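Local coordinates for ABC transporter substrate binding protein (Ribose) (Agrobacterium vitis, PDB 5DKV) that binds a sugar, here alpha-D-tagatopyranose, between its two lobes and probably serves as the solute-binding component of a carbohydrate ABC transporter, at residues A[167-172]-A[199-204]; A[34-39]-A[228-233]. One frame throughout, in Å; residues are numbered along the deposited sequence.

Interaction 1 (A[167-172]-A[199-204]); sequences NVKPGV and FNDNDA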
loop_
_atom_site.group_PDB
_atom_site.type_symbol
_atom_site.label_atom_id
_atom_site.label_comp_id
_atom_site.label_asym_id
_atom_site.label_seq_id
_atom_site.Cartn_x
_atom_site.Cartn_y
_atom_site.Cartn_z
ATOM N N ASN A 167 -10.536 -5.291 -5.611
ATOM C CA ASN A 167 -9.713 -5.376 -4.413
ATOM C C ASN A 167 -8.983 -6.699 -4.298
ATOM O O ASN A 167 -9.162 -7.606 -5.126
ATOM C CB ASN A 167 -10.586 -5.151 -3.181
ATOM C CG ASN A 167 -9.851 -4.489 -2.053
ATOM O OD1 ASN A 167 -8.625 -4.392 -2.061
ATOM N ND2 ASN A 167 -10.600 -4.009 -1.080
ATOM N N VAL A 168 -8.138 -6.803 -3.281
ATOM C CA VAL A 168 -7.235 -7.939 -3.160
ATOM C C VAL A 168 -7.916 -9.141 -2.512
ATOM O O VAL A 168 -8.223 -10.137 -3.181
ATOM C CB VAL A 168 -5.978 -7.526 -2.344
ATOM C CG1 VAL A 168 -5.020 -8.690 -2.202
ATOM C CG2 VAL A 168 -5.272 -6.385 -3.033
ATOM N N LYS A 169 -8.172 -9.024 -1.214
ATOM C CA LYS A 169 -8.696 -10.124 -0.415
ATOM C C LYS A 169 -9.206 -9.530 0.888
ATOM O O LYS A 169 -8.552 -8.647 1.428
ATOM C CB LYS A 169 -7.568 -11.159 -0.225
ATOM C CG LYS A 169 -7.252 -11.671 1.157
ATOM C CD LYS A 169 -5.735 -11.746 1.410
ATOM C CE LYS A 169 -4.981 -12.639 0.446
ATOM N NZ LYS A 169 -3.569 -12.859 0.921
ATOM N N PRO A 170 -10.367 -9.994 1.394
ATOM C CA PRO A 170 -10.785 -9.499 2.717
ATOM C C PRO A 170 -9.700 -9.689 3.768
ATOM O O PRO A 170 -9.004 -10.705 3.759
ATOM C CB PRO A 170 -11.998 -10.360 3.065
ATOM C CG PRO A 170 -12.494 -10.898 1.759
ATOM C CD PRO A 170 -11.281 -11.014 0.863
ATOM N N GLY A 171 -9.567 -8.719 4.671
ATOM C CA GLY A 171 -8.646 -8.852 5.779
ATOM C C GLY A 171 -7.288 -8.193 5.632
ATOM O O GLY A 171 -6.542 -8.095 6.611
ATOM N N VAL A 172 -6.944 -7.746 4.429
ATOM C CA VAL A 172 -5.706 -7.012 4.240
ATOM C C VAL A 172 -5.947 -5.618 4.803
ATOM O O VAL A 172 -6.861 -4.958 4.371
ATOM C CB VAL A 172 -5.297 -6.915 2.761
ATOM C CG1 VAL A 172 -4.027 -6.067 2.613
ATOM C CG2 VAL A 172 -5.119 -8.318 2.168
ATOM N N PHE A 199 -12.763 -9.579 -5.728
ATOM C CA PHE A 199 -11.486 -9.843 -5.077
ATOM C C PHE A 199 -10.603 -10.675 -5.976
ATOM O O PHE A 199 -11.020 -11.717 -6.449
ATOM C CB PHE A 199 -11.685 -10.556 -3.737
ATOM C CG PHE A 199 -12.311 -9.678 -2.677
ATOM C CD1 PHE A 199 -11.556 -8.711 -2.059
ATOM C CD2 PHE A 199 -13.643 -9.819 -2.315
ATOM C CE1 PHE A 199 -12.110 -7.881 -1.084
ATOM C CE2 PHE A 199 -14.210 -8.985 -1.343
ATOM C CZ PHE A 199 -13.443 -8.026 -0.732
ATOM N N ASN A 200 -9.390 -10.195 -6.231
ATOM C CA ASN A 200 -8.512 -10.833 -7.219
ATOM C C ASN A 200 -7.302 -11.558 -6.628
ATOM O O ASN A 200 -6.492 -12.109 -7.371
ATOM C CB ASN A 200 -8.005 -9.799 -8.219
ATOM C CG ASN A 200 -7.333 -8.584 -7.536
ATOM O OD1 ASN A 200 -6.436 -8.738 -6.726
ATOM N ND2 ASN A 200 -7.795 -7.381 -7.862
ATOM N N ASP A 201 -7.195 -11.575 -5.306
ATOM C CA ASP A 201 -6.074 -12.223 -4.617
ATOM C C ASP A 201 -4.688 -11.690 -5.050
ATOM O O ASP A 201 -3.686 -12.425 -5.071
ATOM C CB ASP A 201 -6.142 -13.741 -4.834
ATOM C CG ASP A 201 -5.422 -14.515 -3.747
ATOM O OD1 ASP A 201 -4.893 -15.605 -4.047
ATOM O OD2 ASP A 201 -5.387 -14.040 -2.591
ATOM N N ASN A 202 -4.664 -10.407 -5.387
ATOM C CA ASN A 202 -3.486 -9.657 -5.814
ATOM C C ASN A 202 -2.997 -9.988 -7.224
ATOM O O ASN A 202 -1.872 -9.667 -7.579
ATOM C CB ASN A 202 -2.338 -9.823 -4.824
ATOM C CG ASN A 202 -1.632 -8.506 -4.514
ATOM O OD1 ASN A 202 -2.198 -7.423 -4.661
ATOM N ND2 ASN A 202 -0.389 -8.601 -4.072
ATOM N N ASP A 203 -3.872 -10.564 -8.043
ATOM C CA ASP A 203 -3.498 -11.001 -9.385
ATOM C C ASP A 203 -4.155 -10.104 -10.418
ATOM O O ASP A 203 -5.393 -10.072 -10.540
ATOM C CB ASP A 203 -3.910 -12.462 -9.591
ATOM C CG ASP A 203 -3.327 -13.056 -10.858
ATOM O OD1 ASP A 203 -3.875 -12.793 -11.936
ATOM O OD2 ASP A 203 -2.331 -13.801 -10.765
ATOM N N ALA A 204 -3.340 -9.363 -11.154
ATOM C CA ALA A 204 -3.869 -8.418 -12.126
ATOM C C ALA A 204 -4.702 -9.108 -13.211
ATOM O O ALA A 204 -5.738 -8.585 -13.623
ATOM C CB ALA A 204 -2.742 -7.613 -12.743
#
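Pro170 lies over one face of the Phe199 ring, its CD 3.7 Å from the ring centroid and only 11° off the normal, a CH-pi contact that suits proline because its CD, next to the ring nitrogen, is mildly polarised. Asn167 runs alongside the same phenylalanine, with CB 3.8 Å from Phe199 CE1 and its amide plane turned 22° from the ring. Farther along, both methyls of Val168 pack beside Asn202: with CG1 anti to the backbone N, CG2 is left to approach Asn202 OD1 at 3.6 Å. That oxygen accepts its hydrogen bond from Asn228, so the small branched valine adds apolar cover beside a polar group already occupied.

Backbone hydrogen bonds join the two segments where they leave their strands. Asn200 N donates to Asn167 O (2.8 Å), and Asp201 N to Val168 O (2.8 Å) at a more bent 144°. Asparagine suits position 200 because its OD1 turns back to accept from Asn202 N in the carbonyl plane, an Asx turn lying within the type I' turn from Asn200 to Asp203. Asp201 and Asn202 take the positive phi angles this turn needs, which Asp and Asn tolerate better than most residues. Asn167 OD1 receives Val168 N from above its carbonyl plane, while its ND2 is held by Glu179 and Thr175 of helix 173-186.

Charge contributes loosely: Lys169 NZ stays 4.1 Å from Asp201 OD2, on the more exposed side of the contact.

Asn167 and Phe199 form a parallel bridge at the C-terminal ends of strands 161-167 and 192-199, from which loops lead into helices, the beta-alpha-beta topology of periplasmic binding protein lobes.

Interaction 2 (A[34-39]-A[228-233]); sequences PGLTTD and NLFSGL. With T6T (alpha-D-tagatopyranose), chain E.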
loop_
_atom_site.group_PDB
_atom_site.type_symbol
_atom_site.label_atom_id
_atom_site.label_comp_id
_atom_site.label_asym_id
_atom_site.label_seq_id
_atom_site.Cartn_x
_atom_site.Cartn_y
_atom_site.Cartn_z
ATOM N N PRO A 34 9.388 -6.619 3.313
ATOM C CA PRO A 34 8.231 -6.072 2.582
ATOM C C PRO A 34 7.068 -7.054 2.590
ATOM O O PRO A 34 7.224 -8.207 3.007
ATOM C CB PRO A 34 8.769 -5.890 1.169
ATOM C CG PRO A 34 9.703 -7.059 1.035
ATOM C CD PRO A 34 10.394 -7.176 2.392
ATOM N N GLY A 35 5.920 -6.610 2.100
ATOM C CA GLY A 35 4.811 -7.518 1.910
ATOM C C GLY A 35 5.000 -8.458 0.727
ATOM O O GLY A 35 4.469 -9.572 0.726
ATOM N N LEU A 36 5.733 -7.988 -0.277
ATOM C CA LEU A 36 5.931 -8.673 -1.547
ATOM C C LEU A 36 7.173 -8.057 -2.180
ATOM O O LEU A 36 7.274 -6.842 -2.245
ATOM C CB LEU A 36 4.694 -8.485 -2.463
ATOM C CG LEU A 36 4.792 -8.865 -3.944
ATOM C CD1 LEU A 36 5.265 -10.286 -4.062
ATOM C CD2 LEU A 36 3.424 -8.661 -4.618
ATOM N N THR A 37 8.109 -8.868 -2.660
ATOM C CA THR A 37 9.355 -8.339 -3.224
ATOM C C THR A 37 9.200 -7.648 -4.574
ATOM O O THR A 37 9.845 -6.629 -4.815
ATOM C CB THR A 37 10.390 -9.464 -3.374
ATOM O OG1 THR A 37 9.793 -10.585 -4.045
ATOM C CG2 THR A 37 10.862 -9.890 -2.017
ATOM N N THR A 38 8.379 -8.231 -5.453
ATOM C CA THR A 38 8.191 -7.770 -6.828
ATOM C C THR A 38 6.968 -6.866 -6.938
ATOM O O THR A 38 5.956 -7.178 -7.605
ATOM C CB THR A 38 8.011 -8.946 -7.767
ATOM O OG1 THR A 38 6.928 -9.755 -7.289
ATOM C CG2 THR A 38 9.298 -9.777 -7.835
ATOM N N ASP A 39 7.050 -5.766 -6.224
ATOM C CA ASP A 39 5.934 -4.862 -6.048
ATOM C C ASP A 39 6.579 -3.493 -5.960
ATOM O O ASP A 39 7.369 -3.228 -5.065
ATOM C CB ASP A 39 5.139 -5.238 -4.777
ATOM C CG ASP A 39 3.966 -4.304 -4.471
ATOM O OD1 ASP A 39 3.944 -3.136 -4.926
ATOM O OD2 ASP A 39 3.046 -4.753 -3.737
ATOM N N ASN A 228 -5.491 -1.335 -5.092
ATOM C CA ASN A 228 -4.034 -1.365 -4.966
ATOM C C ASN A 228 -3.440 -1.509 -6.359
ATOM O O ASN A 228 -4.164 -1.597 -7.356
ATOM C CB ASN A 228 -3.534 -2.484 -4.021
ATOM C CG ASN A 228 -3.406 -3.850 -4.698
ATOM O OD1 ASN A 228 -4.162 -4.169 -5.609
ATOM N ND2 ASN A 228 -2.488 -4.683 -4.196
ATOM N N LEU A 229 -2.115 -1.478 -6.412
ATOM C CA LEU A 229 -1.397 -1.505 -7.684
ATOM C C LEU A 229 -1.945 -2.539 -8.660
ATOM O O LEU A 229 -2.353 -2.204 -9.795
ATOM C CB LEU A 229 0.074 -1.784 -7.422
ATOM C CG LEU A 229 1.048 -1.503 -8.558
ATOM C CD1 LEU A 229 2.450 -1.234 -8.005
ATOM C CD2 LEU A 229 1.106 -2.634 -9.561
ATOM N N PHE A 230 -1.991 -3.783 -8.202
ATOM C CA PHE A 230 -2.337 -4.906 -9.080
ATOM C C PHE A 230 -3.811 -4.848 -9.481
ATOM O O PHE A 230 -4.159 -5.136 -10.618
ATOM C CB PHE A 230 -1.957 -6.222 -8.395
ATOM C CG PHE A 230 -0.491 -6.314 -8.137
ATOM C CD1 PHE A 230 0.374 -6.544 -9.188
ATOM C CD2 PHE A 230 0.036 -6.113 -6.879
ATOM C CE1 PHE A 230 1.740 -6.590 -8.977
ATOM C CE2 PHE A 230 1.410 -6.146 -6.682
ATOM C CZ PHE A 230 2.245 -6.389 -7.723
ATOM N N SER A 231 -4.669 -4.410 -8.567
ATOM C CA SER A 231 -6.097 -4.323 -8.832
ATOM C C SER A 231 -6.355 -3.264 -9.898
ATOM O O SER A 231 -7.122 -3.463 -10.828
ATOM C CB SER A 231 -6.851 -3.951 -7.566
ATOM O OG SER A 231 -6.730 -4.972 -6.575
ATOM N N GLY A 232 -5.716 -2.113 -9.727
ATOM C CA GLY A 232 -5.860 -1.040 -10.687
ATOM C C GLY A 232 -5.287 -1.362 -12.061
ATOM O O GLY A 232 -5.889 -1.031 -13.087
ATOM N N LEU A 233 -4.115 -1.981 -12.085
ATOM C CA LEU A 233 -3.478 -2.381 -13.333
ATOM C C LEU A 233 -4.338 -3.398 -14.079
ATOM O O LEU A 233 -4.623 -3.233 -15.270
ATOM C CB LEU A 233 -2.085 -2.951 -13.038
ATOM C CG LEU A 233 -1.286 -3.496 -14.210
ATOM C CD1 LEU A 233 -1.151 -2.425 -15.289
ATOM C CD2 LEU A 233 0.085 -3.989 -13.711
HETATM O O3 T6T E . -0.972 -0.869 -2.271
HETATM C C3 T6T E . 0.297 -1.324 -1.823
HETATM C C4 T6T E . 0.249 -1.517 -0.369
HETATM O O4 T6T E . -0.034 -0.224 0.282
HETATM C C5 T6T E . -0.763 -2.516 -0.014
HETATM O O5 T6T E . -0.746 -2.810 1.393
HETATM C C6 T6T E . -0.500 -3.853 -0.686
HETATM O O6 T6T E . -0.407 -3.655 -2.128
HETATM C C2 T6T E . 0.613 -2.682 -2.477
HETATM O O2 T6T E . 1.884 -3.084 -2.025
HETATM C C1 T6T E . 0.557 -2.689 -3.953
HETATM O O1 T6T E . 1.469 -1.802 -4.519
#
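Asp39 OD1 and Leu229 CD1 touch at 3.9 Å beside a bound sugar, and much of what connects their segments passes through alpha-D-tagatopyranose. The Asp39 carboxylate takes two hydroxyls at once, O1 of the sugar on OD1 (2.8 Å) and O2 on OD2 (2.7 Å). Its CG stands anti to the backbone N (chi1 178°), which carries both oxygens out to the ligand, and OD1 also caps Phe41 N, fixing the rotation of the group. From the other segment Asn228 ND2 donates to sugar O6 at 3.1 Å along a nearly straight 171° path, and Leu229 CB lies 3.2 Å from O1.

An asparagine fits position 228 because its amide serves two ends: OD1 accepts Ser231 N, the capping bond of the helix, and Ser231 OG from the opposite face of its plane, while ND2 is left to point at the ligand and Asn202.

Direct contact centres on Phe230. Leu36 CD2 meets its CE2 at 3.8 Å from the opposite direction, whereas Thr38 O lies in the ring plane at the edge, near CZ, and Asp39 OD2 approaches the edge at CE2 (3.6 Å). The partly positive ring hydrogens suit these oxygens.

Segment 34-39 follows strand 29-33 and leads into helix 40-56, capped by Asp39; segment 228-233, just after strand 223-226, opens helix 229-241, whose N-terminus faces the ligand.

Interaction 1 and interaction 2 have centres 10 Å apart and meet directly: Asn202 OD1 lies 2.8 Å from Asn228 ND2, and Asn200 ND2 2.9 Å from Ser231 OG, both probable hydrogen bonds. Along the chain, 34-39 comes first, then 167-172, 199-204 and 228-233, so the loops of interaction 1 fall between the halves of interaction 2. Strands 223-226, 161-167 and 192-199 are neighbours in the sheet, and the loops after them come together; strand 29-33 lies near the other end. Interaction 1 therefore joins loops within one lobe, while interaction 2 bridges the lobes at the sugar. Through Asn202, the first is a second shell behind Asn228, consistent with its positioning for the ligand.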